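Putative capsid protein of prophage (Escherichia coli CFT073, PDB 3BQW) probably serves as a major capsid protein that builds the shell of a prophage-encoded phage particle, although its function has not been established. Local coordinates at residues Thr41-Asn46 / Ala308-Phe313; Thr81-Tyr86 / Glu154-Tyr159; Gly296-Gln301 / Gln330-Pro335. One frame throughout, in Å; residues are numbered along the deposited sequence.

How the contacts relate
Contact 3 is the buried one of the three, contact 1 lies at the surface, and contact 2 is partly buried, intermediate in burial. Contacts 1 and 3 share a neighbourhood, their centres about 7 Å apart: loop 296-301 is hydrogen-bonded to both loops of contact 1, and Ser333 OG pairs with Met312 O. Contact 2 is tied to contact 3 through Tyr86 OH and Met299 N, and to contact 1 where Lys83 packs on Gln45 and Asn46. Bridging water occurs in every contact; what differs is a side-chain amide in contact 1, aliphatic packing with a tyrosine hydroxyl in contact 2, and in contact 3 an aspartate CB over an imidazole face beside a backbone hydrogen bond.

Contact 1. Residues Thr41-Asn46 / Ala308-Phe313; sequences TFSTQN and ATQNMF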
# COMPACT_ATOMS: atom_id res chain seq x y z
N THR A 41 11.05 10.78 -5.60
CA THR A 41 10.94 11.81 -4.58
C THR A 41 11.04 13.16 -5.26
O THR A 41 11.94 13.39 -6.08
CB THR A 41 12.02 11.66 -3.48
OG1 THR A 41 13.32 11.62 -4.06
CG2 THR A 41 11.80 10.38 -2.67
N PHE A 42 10.12 14.07 -4.92
CA PHE A 42 10.09 15.38 -5.53
C PHE A 42 10.65 16.44 -4.58
O PHE A 42 10.57 16.30 -3.36
CB PHE A 42 8.65 15.72 -5.99
CG PHE A 42 8.19 14.87 -7.14
CD1 PHE A 42 8.19 15.37 -8.42
CD2 PHE A 42 7.83 13.55 -6.94
CE1 PHE A 42 7.80 14.57 -9.49
CE2 PHE A 42 7.45 12.74 -8.00
CZ PHE A 42 7.43 13.25 -9.28
N SER A 43 11.24 17.49 -5.16
CA SER A 43 11.74 18.64 -4.41
C SER A 43 10.69 19.74 -4.36
O SER A 43 10.90 20.80 -3.76
CB SER A 43 13.01 19.18 -5.07
OG SER A 43 12.76 19.33 -6.47
N THR A 44 9.58 19.50 -5.02
CA THR A 44 8.39 20.34 -4.88
C THR A 44 7.36 19.65 -3.96
O THR A 44 7.34 18.41 -3.81
CB THR A 44 7.78 20.65 -6.23
OG1 THR A 44 7.59 19.42 -6.95
CG2 THR A 44 8.72 21.56 -7.05
N GLN A 45 6.55 20.46 -3.32
CA GLN A 45 5.49 20.00 -2.45
C GLN A 45 4.57 19.09 -3.20
O GLN A 45 4.19 18.04 -2.69
CB GLN A 45 4.70 21.18 -1.92
CG GLN A 45 3.58 20.79 -0.99
CD GLN A 45 2.79 22.00 -0.52
OE1 GLN A 45 2.88 23.08 -1.11
NE2 GLN A 45 1.99 21.82 0.52
N ASN A 46 4.18 19.53 -4.40
CA ASN A 46 3.33 18.75 -5.25
C ASN A 46 4.11 17.85 -6.17
O ASN A 46 5.22 18.16 -6.57
CB ASN A 46 2.43 19.66 -6.09
CG ASN A 46 1.53 20.51 -5.24
OD1 ASN A 46 1.28 21.67 -5.53
ND2 ASN A 46 1.07 19.94 -4.16
N ALA A 308 16.75 19.12 3.46
CA ALA A 308 16.42 17.67 3.48
C ALA A 308 14.95 17.36 3.06
O ALA A 308 14.34 16.34 3.47
CB ALA A 308 16.72 17.11 4.85
N THR A 309 14.40 18.23 2.21
CA THR A 309 13.01 18.18 1.77
C THR A 309 12.73 17.04 0.78
O THR A 309 11.57 16.60 0.61
CB THR A 309 12.59 19.53 1.14
OG1 THR A 309 13.27 19.71 -0.12
CG2 THR A 309 12.91 20.71 2.09
N GLN A 310 13.77 16.57 0.10
CA GLN A 310 13.60 15.55 -0.90
C GLN A 310 13.85 14.22 -0.25
O GLN A 310 14.97 13.77 -0.17
CB GLN A 310 14.53 15.79 -2.09
CG GLN A 310 14.26 14.87 -3.25
CD GLN A 310 14.71 15.42 -4.60
OE1 GLN A 310 15.76 16.05 -4.71
NE2 GLN A 310 13.91 15.17 -5.64
N ASN A 311 12.76 13.60 0.21
CA ASN A 311 12.81 12.42 1.07
C ASN A 311 11.49 11.66 1.10
O ASN A 311 10.43 12.29 1.13
CB ASN A 311 13.11 12.87 2.52
CG ASN A 311 14.58 12.71 2.90
OD1 ASN A 311 15.16 11.64 2.69
ND2 ASN A 311 15.17 13.76 3.46
N MET A 312 11.55 10.33 1.11
CA MET A 312 10.37 9.50 1.35
C MET A 312 9.84 9.80 2.76
O MET A 312 8.66 10.09 2.96
CB MET A 312 10.68 8.02 1.22
CG MET A 312 11.19 7.56 -0.17
SD MET A 312 11.35 5.76 -0.25
CE MET A 312 12.67 5.52 0.91
N PHE A 313 10.76 9.76 3.72
CA PHE A 313 10.47 9.90 5.15
C PHE A 313 11.40 10.90 5.78
O PHE A 313 12.56 11.01 5.38
CB PHE A 313 10.67 8.56 5.88
CG PHE A 313 10.01 7.40 5.20
CD1 PHE A 313 8.62 7.37 5.05
CD2 PHE A 313 10.77 6.35 4.70
CE1 PHE A 313 8.00 6.30 4.40
CE2 PHE A 313 10.17 5.28 4.05
CZ PHE A 313 8.78 5.25 3.89
O HOH W 1 10.46 14.10 -1.62
O HOH W 2 11.51 21.22 -1.29
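Met312 CB lies over one face of the Phe313 ring, offset toward the rim, and Thr41 O lies close to the plane of the Gln310 carboxamide. Gln310 NE2 gives Thr41 O the one direct hydrogen bond between the segments, 2.7 Å long with an N-H...O angle of 148°. On the acceptor side the fit is less regular, the donor standing above the Thr41 carbonyl plane, 50° out of it. The Phe313 ring packs against Ile129 and Ile132 of helix 113-146 rather than against 41-46. Gln310 arrives at its acceptor with CG anti to the backbone N (chi1 -172°) and the chain extended beyond. On the way it crosses Thr41 at about a right angle, Gln310 CG passing 3.5 Å from Thr41 OG1. Ser43 borders the amide end, its CB 4.1 Å from Gln310 NE2. The methyl branch of Thr41 serves a second neighbour: it lies anti to its own carbonyl carbon, and Thr41 CG2 comes within 3.8 Å of Met312 CG. Two waters extend the joint. Water 1 accepts a hydrogen bond from Asn311 N at 3.0 Å and donates to Phe42 O at 2.8 Å. Water 2 donates to Ser43 O at 2.6 Å and is also hydrogen-bonded to Thr309 OG1, likewise at 2.6 Å. Asn311 ND2 turns back to bond Ala308 O within its own loop. Segment 296-301 is hydrogen-bonded to both loops, with backbone bonds from Thr44 to Ala297 and from Thr309 to Ile298. The result is a water-bridged loop-to-loop contact at the margin of a mixed sheet, joining the exit of strand 38-41 to the approach of strand 314-319.

Contact 2. Residues Thr81-Tyr86 / Glu154-Tyr159; sequences TIKPGY and EGIERY
Strands 148-151 and 159-162 pair as an antiparallel hairpin, and its connecting loop lies along the chain that leaves strand 81-82. At one end Tyr159 reaches across with its hydroxyl, and OH donates a very short hydrogen bond of 2.5 Å to Lys83 O. The carbonyl oxygen sits at the ring edge, in its plane, while the hydroxyl stands above the plane of the lysine carbonyl. In the middle, Ile156 and Lys83 meet tip to tip. Bends at chi2 (68°) and chi4 (46°) curl the lysine over Ile156 CG2, which touches Lys83 CG and Lys83 CE, each at a tight 3.3 Å. The curl brings Lys83 NZ to water 3, 3.2 Å away, which also accepts a hydrogen bond from Tyr86 N at 3.0 Å and donates to Glu154 O at 2.8 Å. At the far end a weak bond of 3.5 Å runs from Glu154 N to Tyr86 O. Glu154 CG lies at the Tyr86 ring edge, 3.9 Å from Tyr86 CD2, with ring and carboxylate planes 78° apart. The tyrosine hydroxyl itself turns away to Met299 N. Held at one end by a very short bond, at the other by a weak one, with aliphatic carbon and a bridging water between, this is the docking of a hairpin loop onto an extended linker.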
# COMPACT_ATOMS: atom_id res chain seq x y z
N THR A 81 -0.16 17.96 -12.15
CA THR A 81 0.18 18.38 -10.80
C THR A 81 -0.78 17.72 -9.81
O THR A 81 -1.99 17.98 -9.86
CB THR A 81 0.10 19.91 -10.67
OG1 THR A 81 0.92 20.48 -11.69
CG2 THR A 81 0.59 20.39 -9.30
N ILE A 82 -0.23 16.89 -8.93
CA ILE A 82 -0.99 16.15 -7.93
C ILE A 82 -0.54 16.60 -6.54
O ILE A 82 0.64 16.60 -6.24
CB ILE A 82 -0.75 14.62 -8.05
CG1 ILE A 82 -1.07 14.11 -9.47
CG2 ILE A 82 -1.53 13.85 -6.96
CD1 ILE A 82 -2.51 14.10 -9.83
N LYS A 83 -1.49 16.96 -5.68
CA LYS A 83 -1.19 17.32 -4.30
C LYS A 83 -1.30 16.06 -3.43
O LYS A 83 -2.35 15.49 -3.31
CB LYS A 83 -2.13 18.44 -3.84
CG LYS A 83 -1.90 18.95 -2.38
CD LYS A 83 -0.58 19.74 -2.11
CE LYS A 83 -0.06 19.57 -0.66
NZ LYS A 83 -0.05 18.13 -0.08
N PRO A 84 -0.17 15.58 -2.89
CA PRO A 84 -0.26 14.38 -2.04
C PRO A 84 -0.87 14.63 -0.65
O PRO A 84 -0.85 15.74 -0.16
CB PRO A 84 1.18 13.93 -1.94
CG PRO A 84 1.95 15.22 -2.01
CD PRO A 84 1.22 16.04 -3.03
N GLY A 85 -1.42 13.58 -0.04
CA GLY A 85 -1.85 13.63 1.34
C GLY A 85 -0.62 13.65 2.23
O GLY A 85 0.15 12.70 2.25
N TYR A 86 -0.43 14.74 2.96
CA TYR A 86 0.71 14.89 3.84
C TYR A 86 0.44 14.19 5.15
O TYR A 86 -0.60 14.39 5.78
CB TYR A 86 1.03 16.35 4.09
CG TYR A 86 2.42 16.59 4.58
CD1 TYR A 86 3.46 16.77 3.69
CD2 TYR A 86 2.70 16.67 5.96
CE1 TYR A 86 4.73 17.00 4.12
CE2 TYR A 86 3.98 16.90 6.41
CZ TYR A 86 5.00 17.07 5.49
OH TYR A 86 6.30 17.33 5.88
N GLU A 154 -2.60 17.26 5.75
CA GLU A 154 -2.29 18.53 6.40
C GLU A 154 -2.27 19.62 5.32
O GLU A 154 -1.57 19.49 4.30
CB GLU A 154 -0.91 18.47 7.11
CG GLU A 154 -0.63 17.18 7.96
CD GLU A 154 -1.50 17.09 9.23
OE1 GLU A 154 -1.81 18.17 9.82
OE2 GLU A 154 -1.84 15.94 9.63
N GLY A 155 -3.06 20.67 5.53
CA GLY A 155 -2.99 21.86 4.69
C GLY A 155 -3.69 21.81 3.34
O GLY A 155 -3.62 22.79 2.58
N ILE A 156 -4.36 20.71 3.01
CA ILE A 156 -5.18 20.69 1.79
C ILE A 156 -6.61 20.39 2.13
O ILE A 156 -6.91 19.92 3.23
CB ILE A 156 -4.67 19.67 0.74
CG1 ILE A 156 -4.90 18.21 1.19
CG2 ILE A 156 -3.20 19.95 0.43
CD1 ILE A 156 -4.48 17.16 0.16
N GLU A 157 -7.48 20.66 1.17
CA GLU A 157 -8.86 20.20 1.24
C GLU A 157 -9.01 18.86 0.51
O GLU A 157 -8.44 18.64 -0.57
CB GLU A 157 -9.81 21.25 0.67
CG GLU A 157 -10.28 22.26 1.71
CD GLU A 157 -11.39 23.14 1.18
OE1 GLU A 157 -11.27 23.59 0.00
OE2 GLU A 157 -12.39 23.39 1.91
N ARG A 158 -9.77 17.97 1.14
CA ARG A 158 -10.09 16.64 0.61
C ARG A 158 -10.57 16.70 -0.84
O ARG A 158 -11.47 17.46 -1.16
CB ARG A 158 -11.18 16.07 1.48
CG ARG A 158 -11.42 14.61 1.41
CD ARG A 158 -12.13 14.22 2.70
NE ARG A 158 -12.51 12.82 2.70
CZ ARG A 158 -13.74 12.36 2.51
NH1 ARG A 158 -14.76 13.19 2.29
NH2 ARG A 158 -13.95 11.05 2.53
N TYR A 159 -9.95 15.92 -1.72
CA TYR A 159 -10.34 15.85 -3.14
C TYR A 159 -10.14 14.44 -3.70
O TYR A 159 -9.50 13.61 -3.07
CB TYR A 159 -9.53 16.86 -3.95
CG TYR A 159 -8.09 16.45 -4.21
CD1 TYR A 159 -7.73 15.87 -5.44
CD2 TYR A 159 -7.09 16.64 -3.24
CE1 TYR A 159 -6.45 15.48 -5.70
CE2 TYR A 159 -5.75 16.26 -3.50
CZ TYR A 159 -5.45 15.67 -4.72
OH TYR A 159 -4.16 15.28 -5.02
O HOH W 3 -1.81 17.35 2.46

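Contact 3. Residues Gly296-Gln301 / Gln330-Pro335; sequences GAIMDQ and QTHSAP
His332 leaves strand 327-338 with its CB facing segment 296-301, and this atom meets Ile298 first, 4.0 Å from Ile298 CG2. The first torsion sets CG anti to the carbonyl carbon and carries the imidazole on to Asp300. His332 CD2 lies 3.9 Å from Asp300 CB, with Tyr86 OH packed against it as well; CE1 faces Asp300 OD1, and His332 NE2, at the tip, comes 3.8 Å from the same oxygen. The aspartate does not meet the ring edge-on: its CB rides over one face, 4.1 Å from the centroid of the His332 ring and 24° off the normal, a CH-pi contact offset toward the rim. The carboxylate plane is tilted 55° against the imidazole. OD2 is held by a salt bridge to Lys316 NZ; the carboxylate nearby might modestly raise the imidazole's pKa. OD2 also makes weak bonds to Glu302 N and Ala303 N, so Asp300 is the N-cap of helix 301-305. Ile298 packs obliquely beside the histidine, its CD1 resting 3.6 Å from His332 O. Further along, the backbones join. Gly296 N donates to Ala334 O at 2.9 Å, nearly straight at 166°, and water 4 completes the rung by donating to Gly296 O at 2.7 Å and accepting a hydrogen bond from Ala334 N at 2.9 Å. The methyl of Ala334 faces the glycine. The contact thus prolongs the antiparallel pairing of strands 292-295 and 327-338 past the end of the former, with a water inserted where the chains begin to part. Strand 314-319 borders the side chains through Tyr314 and Lys316, while Ser333 and Pro335 turn the other way, onto Ile132 and Val136 of the long helix 113-146.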
# COMPACT_ATOMS: atom_id res chain seq x y z
N GLY A 296 5.93 13.72 -2.40
CA GLY A 296 6.07 15.15 -2.45
C GLY A 296 7.15 15.53 -1.46
O GLY A 296 7.51 14.74 -0.60
N ALA A 297 7.65 16.75 -1.60
CA ALA A 297 8.66 17.28 -0.67
C ALA A 297 8.19 17.31 0.78
O ALA A 297 7.02 17.59 1.08
CB ALA A 297 9.13 18.71 -1.09
N ILE A 298 9.14 17.05 1.67
CA ILE A 298 8.94 17.23 3.10
C ILE A 298 8.83 18.73 3.37
O ILE A 298 9.64 19.52 2.84
CB ILE A 298 10.08 16.63 3.90
CG1 ILE A 298 10.30 15.16 3.51
CG2 ILE A 298 9.82 16.79 5.39
CD1 ILE A 298 9.19 14.24 3.98
N MET A 299 7.84 19.13 4.16
CA MET A 299 7.49 20.54 4.35
C MET A 299 7.84 21.07 5.76
O MET A 299 7.67 22.26 6.02
CB MET A 299 6.01 20.79 4.00
CG MET A 299 5.73 20.75 2.48
SD MET A 299 6.80 21.80 1.41
CE MET A 299 5.88 23.34 1.50
N ASP A 300 8.36 20.21 6.62
CA ASP A 300 8.85 20.58 7.95
C ASP A 300 9.97 21.63 7.89
O ASP A 300 10.93 21.49 7.12
CB ASP A 300 9.38 19.32 8.65
CG ASP A 300 9.83 19.59 10.07
OD1 ASP A 300 8.96 19.87 10.92
OD2 ASP A 300 11.05 19.51 10.33
N GLN A 301 9.86 22.66 8.74
CA GLN A 301 10.82 23.76 8.70
C GLN A 301 12.25 23.28 8.86
O GLN A 301 13.14 23.80 8.19
CB GLN A 301 10.52 24.87 9.72
CG GLN A 301 11.43 26.10 9.49
CD GLN A 301 11.16 27.29 10.41
OE1 GLN A 301 10.38 28.19 10.08
NE2 GLN A 301 11.85 27.31 11.55
N GLN A 330 8.28 11.56 15.49
CA GLN A 330 7.33 11.82 14.42
C GLN A 330 8.00 11.61 13.08
O GLN A 330 9.17 11.97 12.91
CB GLN A 330 6.84 13.25 14.55
CG GLN A 330 5.88 13.70 13.50
CD GLN A 330 5.52 15.14 13.67
OE1 GLN A 330 6.39 16.00 13.61
NE2 GLN A 330 4.23 15.42 13.91
N THR A 331 7.27 11.08 12.12
CA THR A 331 7.78 10.83 10.78
C THR A 331 6.88 11.49 9.72
O THR A 331 5.69 11.17 9.60
CB THR A 331 7.89 9.32 10.51
OG1 THR A 331 8.59 8.69 11.59
CG2 THR A 331 8.63 9.05 9.18
N HIS A 332 7.47 12.43 8.97
CA HIS A 332 6.83 13.10 7.85
C HIS A 332 6.96 12.29 6.56
O HIS A 332 8.00 11.71 6.28
CB HIS A 332 7.49 14.47 7.62
CG HIS A 332 7.19 15.46 8.70
ND1 HIS A 332 7.56 15.27 10.01
CD2 HIS A 332 6.55 16.65 8.66
CE1 HIS A 332 7.17 16.30 10.73
NE2 HIS A 332 6.54 17.15 9.94
N SER A 333 5.88 12.26 5.79
CA SER A 333 5.85 11.63 4.45
C SER A 333 4.64 12.12 3.63
O SER A 333 3.58 12.38 4.19
CB SER A 333 5.78 10.10 4.58
OG SER A 333 6.10 9.46 3.36
N ALA A 334 4.81 12.21 2.31
CA ALA A 334 3.74 12.67 1.41
C ALA A 334 3.68 11.77 0.17
O ALA A 334 3.93 12.22 -0.92
CB ALA A 334 3.95 14.15 1.01
N PRO A 335 3.34 10.49 0.37
CA PRO A 335 3.27 9.50 -0.70
C PRO A 335 1.97 9.49 -1.48
O PRO A 335 0.89 9.76 -0.93
CB PRO A 335 3.41 8.18 0.06
CG PRO A 335 2.73 8.45 1.36
CD PRO A 335 3.00 9.89 1.68
O HOH W 4 7.47 12.66 1.18